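Local coordinates for protein restriction endonuclease EcoP15I, modification subunit (Escherichia coli, PDB 4ZCF) that methylates one adenine of the DNA site 5'-CAGCAG-3' using S-adenosyl-L-methionine and, together with the Res subunit, takes part in DNA restriction, at residues A[186-200]-A[242-254]. Sequence-based numbering, arbitrary orientation.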
loop_
_atom_site.group_PDB
_atom_site.type_symbol
_atom_site.label_atom_id
_atom_site.label_comp_id
_atom_site.label_asym_id
_atom_site.label_seq_id
_atom_site.Cartn_x
_atom_site.Cartn_y
_atom_site.Cartn_z
ATOM N N ARG A 186 2.773 -8.745 -4.765
ATOM C CA ARG A 186 2.976 -7.293 -4.991
ATOM C C ARG A 186 3.576 -6.986 -6.380
ATOM O O ARG A 186 3.175 -6.021 -7.036
ATOM C CB ARG A 186 3.837 -6.671 -3.870
ATOM C CG ARG A 186 3.950 -5.142 -3.917
ATOM C CD ARG A 186 5.071 -4.679 -3.019
ATOM N NE ARG A 186 5.197 -3.227 -2.950
ATOM C CZ ARG A 186 5.959 -2.503 -3.764
ATOM N NH1 ARG A 186 6.635 -3.086 -4.748
ATOM N NH2 ARG A 186 6.030 -1.185 -3.620
ATOM N N GLU A 187 4.501 -7.845 -6.825
ATOM C CA GLU A 187 5.197 -7.786 -8.091
ATOM C C GLU A 187 4.251 -7.890 -9.283
ATOM O O GLU A 187 4.503 -7.255 -10.307
ATOM C CB GLU A 187 6.240 -8.904 -8.156
ATOM C CG GLU A 187 7.175 -8.988 -6.942
ATOM C CD GLU A 187 8.454 -9.791 -7.100
ATOM O OE1 GLU A 187 8.844 -10.076 -8.256
ATOM O OE2 GLU A 187 9.098 -10.093 -6.067
ATOM N N LEU A 188 3.141 -8.656 -9.144
ATOM C CA LEU A 188 2.164 -8.888 -10.218
ATOM C C LEU A 188 1.177 -7.769 -10.407
ATOM O O LEU A 188 0.544 -7.656 -11.467
ATOM C CB LEU A 188 1.416 -10.207 -9.991
ATOM C CG LEU A 188 2.256 -11.503 -9.834
ATOM C CD1 LEU A 188 1.336 -12.704 -9.835
ATOM C CD2 LEU A 188 3.335 -11.640 -10.949
ATOM N N MET A 189 1.079 -6.910 -9.379
ATOM C CA MET A 189 0.170 -5.785 -9.312
ATOM C C MET A 189 0.576 -4.647 -10.177
ATOM O O MET A 189 1.684 -4.131 -10.052
ATOM C CB MET A 189 0.057 -5.297 -7.870
ATOM C CG MET A 189 -0.712 -6.230 -6.976
ATOM S SD MET A 189 -0.695 -5.768 -5.229
ATOM C CE MET A 189 -1.610 -4.282 -5.325
ATOM N N ARG A 190 -0.374 -4.167 -10.981
ATOM C CA ARG A 190 -0.273 -2.948 -11.788
ATOM C C ARG A 190 -0.091 -1.792 -10.771
ATOM O O ARG A 190 -0.564 -1.899 -9.627
ATOM C CB ARG A 190 -1.610 -2.749 -12.499
ATOM C CG ARG A 190 -1.609 -2.939 -14.005
ATOM C CD ARG A 190 -3.026 -3.159 -14.551
ATOM N NE ARG A 190 -3.844 -1.944 -14.521
ATOM C CZ ARG A 190 -5.000 -1.782 -15.173
ATOM N NH1 ARG A 190 -5.503 -2.770 -15.912
ATOM N NH2 ARG A 190 -5.665 -0.631 -15.087
ATOM N N GLU A 191 0.575 -0.702 -11.164
ATOM C CA GLU A 191 0.785 0.436 -10.254
ATOM C C GLU A 191 -0.536 1.000 -9.704
ATOM O O GLU A 191 -0.612 1.369 -8.540
ATOM C CB GLU A 191 1.605 1.524 -10.939
ATOM C CG GLU A 191 3.053 1.109 -11.151
ATOM C CD GLU A 191 4.046 1.835 -10.267
ATOM O OE1 GLU A 191 4.462 2.957 -10.646
ATOM O OE2 GLU A 191 4.387 1.301 -9.186
ATOM N N ASP A 192 -1.579 1.007 -10.535
ATOM C CA ASP A 192 -2.926 1.493 -10.222
ATOM C C ASP A 192 -3.810 0.373 -9.618
ATOM O O ASP A 192 -5.013 0.548 -9.494
ATOM C CB ASP A 192 -3.560 2.078 -11.513
ATOM C CG ASP A 192 -3.919 1.099 -12.624
ATOM O OD1 ASP A 192 -3.419 -0.058 -12.598
ATOM O OD2 ASP A 192 -4.694 1.481 -13.517
ATOM N N GLY A 193 -3.185 -0.779 -9.338
ATOM C CA GLY A 193 -3.790 -2.000 -8.821
ATOM C C GLY A 193 -3.932 -2.025 -7.322
ATOM O O GLY A 193 -3.356 -1.180 -6.625
ATOM N N THR A 194 -4.770 -2.973 -6.824
ATOM C CA THR A 194 -5.143 -3.143 -5.412
ATOM C C THR A 194 -5.223 -4.591 -4.952
ATOM O O THR A 194 -5.562 -5.472 -5.727
ATOM C CB THR A 194 -6.511 -2.471 -5.105
ATOM O OG1 THR A 194 -7.475 -2.842 -6.089
ATOM C CG2 THR A 194 -6.430 -0.959 -4.998
ATOM N N ILE A 195 -4.927 -4.819 -3.680
ATOM C CA ILE A 195 -5.068 -6.095 -2.995
ATOM C C ILE A 195 -6.158 -5.923 -1.926
ATOM O O ILE A 195 -6.219 -4.880 -1.299
ATOM C CB ILE A 195 -3.728 -6.691 -2.433
ATOM C CG1 ILE A 195 -3.960 -8.078 -1.767
ATOM C CG2 ILE A 195 -2.993 -5.714 -1.496
ATOM C CD1 ILE A 195 -2.754 -8.969 -1.611
ATOM N N PHE A 196 -7.025 -6.931 -1.758
ATOM C CA PHE A 196 -8.108 -7.059 -0.763
ATOM C C PHE A 196 -7.823 -8.374 0.013
ATOM O O PHE A 196 -7.575 -9.407 -0.614
ATOM C CB PHE A 196 -9.461 -7.137 -1.499
ATOM C CG PHE A 196 -9.992 -5.850 -2.092
ATOM C CD1 PHE A 196 -9.438 -5.313 -3.241
ATOM C CD2 PHE A 196 -11.061 -5.182 -1.504
ATOM C CE1 PHE A 196 -9.925 -4.113 -3.786
ATOM C CE2 PHE A 196 -11.566 -3.998 -2.065
ATOM C CZ PHE A 196 -11.005 -3.483 -3.216
ATOM N N ILE A 197 -7.745 -8.320 1.366
ATOM C CA ILE A 197 -7.438 -9.479 2.226
ATOM C C ILE A 197 -8.449 -9.646 3.332
ATOM O O ILE A 197 -8.513 -8.803 4.231
ATOM C CB ILE A 197 -5.994 -9.496 2.812
ATOM C CG1 ILE A 197 -4.926 -9.032 1.792
ATOM C CG2 ILE A 197 -5.657 -10.894 3.412
ATOM C CD1 ILE A 197 -3.529 -8.811 2.357
ATOM N N SER A 198 -9.215 -10.758 3.290
ATOM C CA SER A 198 -10.196 -11.122 4.312
ATOM C C SER A 198 -9.475 -11.696 5.508
ATOM O O SER A 198 -8.588 -12.529 5.345
ATOM C CB SER A 198 -11.158 -12.192 3.795
ATOM O OG SER A 198 -12.149 -11.642 2.948
ATOM N N ILE A 199 -9.861 -11.257 6.716
ATOM C CA ILE A 199 -9.329 -11.757 7.983
ATOM C C ILE A 199 -10.332 -11.485 9.021
ATOM O O ILE A 199 -11.267 -10.751 8.762
ATOM C CB ILE A 199 -7.945 -11.199 8.448
ATOM C CG1 ILE A 199 -7.628 -9.828 7.889
ATOM C CG2 ILE A 199 -6.783 -12.254 8.375
ATOM C CD1 ILE A 199 -8.165 -8.751 8.649
ATOM N N ASP A 200 -10.107 -12.038 10.211
ATOM C CA ASP A 200 -10.914 -11.864 11.407
ATOM C C ASP A 200 -9.962 -11.303 12.528
ATOM O O ASP A 200 -8.850 -10.900 12.210
ATOM C CB ASP A 200 -11.708 -13.177 11.746
ATOM C CG ASP A 200 -11.116 -14.218 12.695
ATOM O OD1 ASP A 200 -9.874 -14.221 12.899
ATOM O OD2 ASP A 200 -11.898 -15.019 13.254
ATOM N N GLU A 242 -15.978 -9.483 10.640
ATOM C CA GLU A 242 -14.601 -9.702 10.256
ATOM C C GLU A 242 -14.176 -8.529 9.353
ATOM O O GLU A 242 -14.909 -7.546 9.230
ATOM C CB GLU A 242 -14.401 -11.080 9.623
ATOM C CG GLU A 242 -15.498 -11.523 8.672
ATOM C CD GLU A 242 -15.090 -12.783 7.953
ATOM O OE1 GLU A 242 -15.313 -13.882 8.512
ATOM O OE2 GLU A 242 -14.460 -12.665 6.877
ATOM N N TYR A 243 -13.012 -8.610 8.750
ATOM C CA TYR A 243 -12.470 -7.491 7.985
ATOM C C TYR A 243 -12.000 -7.843 6.595
ATOM O O TYR A 243 -11.819 -8.999 6.266
ATOM C CB TYR A 243 -11.297 -6.833 8.769
ATOM C CG TYR A 243 -11.542 -6.625 10.255
ATOM C CD1 TYR A 243 -12.106 -5.445 10.729
ATOM C CD2 TYR A 243 -11.182 -7.597 11.185
ATOM C CE1 TYR A 243 -12.358 -5.258 12.090
ATOM C CE2 TYR A 243 -11.425 -7.418 12.553
ATOM C CZ TYR A 243 -11.993 -6.236 13.002
ATOM O OH TYR A 243 -12.236 -6.038 14.339
ATOM N N ILE A 244 -11.787 -6.817 5.794
ATOM C CA ILE A 244 -11.213 -6.830 4.452
ATOM C C ILE A 244 -10.228 -5.640 4.428
ATOM O O ILE A 244 -10.667 -4.489 4.403
ATOM C CB ILE A 244 -12.260 -6.797 3.294
ATOM C CG1 ILE A 244 -13.367 -7.903 3.513
ATOM C CG2 ILE A 244 -11.551 -6.929 1.908
ATOM C CD1 ILE A 244 -14.517 -8.032 2.513
ATOM N N ILE A 245 -8.911 -5.934 4.547
ATOM C CA ILE A 245 -7.849 -4.932 4.471
ATOM C C ILE A 245 -7.565 -4.654 2.977
ATOM O O ILE A 245 -7.598 -5.572 2.175
ATOM C CB ILE A 245 -6.576 -5.234 5.320
ATOM C CG1 ILE A 245 -5.591 -6.120 4.602
ATOM C CG2 ILE A 245 -6.885 -5.758 6.735
ATOM C CD1 ILE A 245 -4.211 -5.961 5.152
ATOM N N VAL A 246 -7.387 -3.384 2.597
ATOM C CA VAL A 246 -7.188 -2.986 1.195
ATOM C C VAL A 246 -5.892 -2.168 1.074
ATOM O O VAL A 246 -5.646 -1.282 1.893
ATOM C CB VAL A 246 -8.432 -2.214 0.650
ATOM C CG1 VAL A 246 -8.323 -1.939 -0.839
ATOM C CG2 VAL A 246 -9.730 -2.950 0.954
ATOM N N TYR A 247 -5.043 -2.507 0.106
ATOM C CA TYR A 247 -3.788 -1.797 -0.162
ATOM C C TYR A 247 -3.668 -1.610 -1.666
ATOM O O TYR A 247 -4.333 -2.285 -2.435
ATOM C CB TYR A 247 -2.545 -2.554 0.390
ATOM C CG TYR A 247 -2.278 -2.384 1.876
ATOM C CD1 TYR A 247 -3.083 -3.007 2.827
ATOM C CD2 TYR A 247 -1.209 -1.616 2.331
ATOM C CE1 TYR A 247 -2.867 -2.827 4.189
ATOM C CE2 TYR A 247 -0.986 -1.426 3.696
ATOM C CZ TYR A 247 -1.805 -2.053 4.620
ATOM O OH TYR A 247 -1.568 -1.938 5.965
ATOM N N THR A 248 -2.846 -0.662 -2.070
ATOM C CA THR A 248 -2.574 -0.330 -3.460
ATOM C C THR A 248 -1.084 -0.544 -3.718
ATOM O O THR A 248 -0.317 -0.627 -2.755
ATOM C CB THR A 248 -3.098 1.084 -3.776
ATOM O OG1 THR A 248 -2.912 1.376 -5.156
ATOM C CG2 THR A 248 -2.478 2.157 -2.918
ATOM N N LYS A 249 -0.676 -0.707 -4.998
ATOM C CA LYS A 249 0.748 -0.858 -5.311
ATOM C C LYS A 249 1.405 0.520 -5.211
ATOM O O LYS A 249 2.426 0.679 -4.549
ATOM C CB LYS A 249 0.956 -1.461 -6.702
ATOM C CG LYS A 249 2.085 -2.470 -6.709
ATOM C CD LYS A 249 3.427 -1.891 -7.116
ATOM C CE LYS A 249 4.424 -2.984 -7.429
ATOM N NZ LYS A 249 4.065 -3.751 -8.671
ATOM N N ASN A 250 0.754 1.520 -5.809
ATOM C CA ASN A 250 1.181 2.907 -5.781
ATOM C C ASN A 250 -0.030 3.798 -5.574
ATOM O O ASN A 250 -0.806 3.989 -6.518
ATOM C CB ASN A 250 1.887 3.285 -7.092
ATOM C CG ASN A 250 2.605 4.599 -7.063
ATOM O OD1 ASN A 250 2.459 5.412 -6.148
ATOM N ND2 ASN A 250 3.387 4.842 -8.093
ATOM N N LYS A 251 -0.146 4.392 -4.355
ATOM C CA LYS A 251 -1.217 5.313 -3.983
ATOM C C LYS A 251 -1.389 6.485 -4.945
ATOM O O LYS A 251 -2.504 6.971 -5.118
ATOM C CB LYS A 251 -1.027 5.804 -2.543
ATOM C CG LYS A 251 -2.265 6.479 -1.930
ATOM C CD LYS A 251 -3.349 5.520 -1.487
ATOM C CE LYS A 251 -4.496 6.276 -0.877
ATOM N NZ LYS A 251 -5.540 5.371 -0.334
ATOM N N GLU A 252 -0.299 6.898 -5.595
ATOM C CA GLU A 252 -0.234 8.001 -6.555
ATOM C C GLU A 252 -0.891 7.620 -7.872
ATOM O O GLU A 252 -1.532 8.464 -8.494
ATOM C CB GLU A 252 1.234 8.398 -6.812
ATOM C CG GLU A 252 2.036 8.739 -5.563
ATOM C CD GLU A 252 1.786 10.118 -4.977
ATOM O OE1 GLU A 252 2.278 11.112 -5.563
ATOM O OE2 GLU A 252 1.118 10.205 -3.921
ATOM N N GLN A 253 -0.742 6.356 -8.302
ATOM C CA GLN A 253 -1.310 5.892 -9.572
ATOM C C GLN A 253 -2.719 5.338 -9.415
ATOM O O GLN A 253 -3.406 5.076 -10.402
ATOM C CB GLN A 253 -0.365 4.903 -10.282
ATOM C CG GLN A 253 0.985 5.516 -10.707
ATOM C CD GLN A 253 0.818 6.709 -11.616
ATOM O OE1 GLN A 253 1.321 7.799 -11.350
ATOM N NE2 GLN A 253 0.068 6.556 -12.678
ATOM N N LEU A 254 -3.163 5.221 -8.174
ATOM C CA LEU A 254 -4.488 4.748 -7.828
ATOM C C LEU A 254 -5.532 5.807 -8.173
ATOM O O LEU A 254 -5.375 6.993 -7.853
ATOM C CB LEU A 254 -4.541 4.386 -6.331
ATOM C CG LEU A 254 -5.885 3.892 -5.774
ATOM C CD1 LEU A 254 -6.267 2.508 -6.316
ATOM C CD2 LEU A 254 -5.858 3.900 -4.266
HETATM O O HOH W 1 3.404 -0.760 -2.708
#
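Bends at chi2 (-94°) and chi4 (68°) carry the Lys249 ammonium to the end of the helix running into Met189, where NZ donates to Arg186 O at 2.9 Å and to Met189 O at 2.8 Å, the latter in the carbonyl plane. Lysine suits this place: its methylenes pack on Met189 CB and, through CE, against one face of the Arg186 guanidinium, while its ammonium meets one carbonyl of the last helical turn and one just beyond, probably well placed against the helix end. Cutting the side chain back to an alanine is likely to leave both carbonyls without this donor and to open a gap beside Met189. Thr248 OG1, anti to its backbone nitrogen (chi1 -176°), reaches Gly193 O at 3.0 Å, and Lys249 N approaches that oxygen from the opposite face of its plane. Beyond, strands 193-199 and 242-248 run antiparallel, with paired backbone bonds at Ile195-Tyr247, Ile197-Ile245 and Ile199-Tyr243. Beta-branched valine and isoleucine suit these extended strands. Val246 CG1 makes a CH-pi contact over the Phe196 ring, 3.9 Å from its centroid, while Ile244 CG2 meets the ring edge. On the other face, Ile199 CD1 touches both Tyr243 CB and Ile245 CG2. In this Rossmann-like sheet, strand 117-122 flanks 193-199, strand 220-227 flanks 242-248, and helix 204-215 covers Ile199, Ile245 and Tyr247.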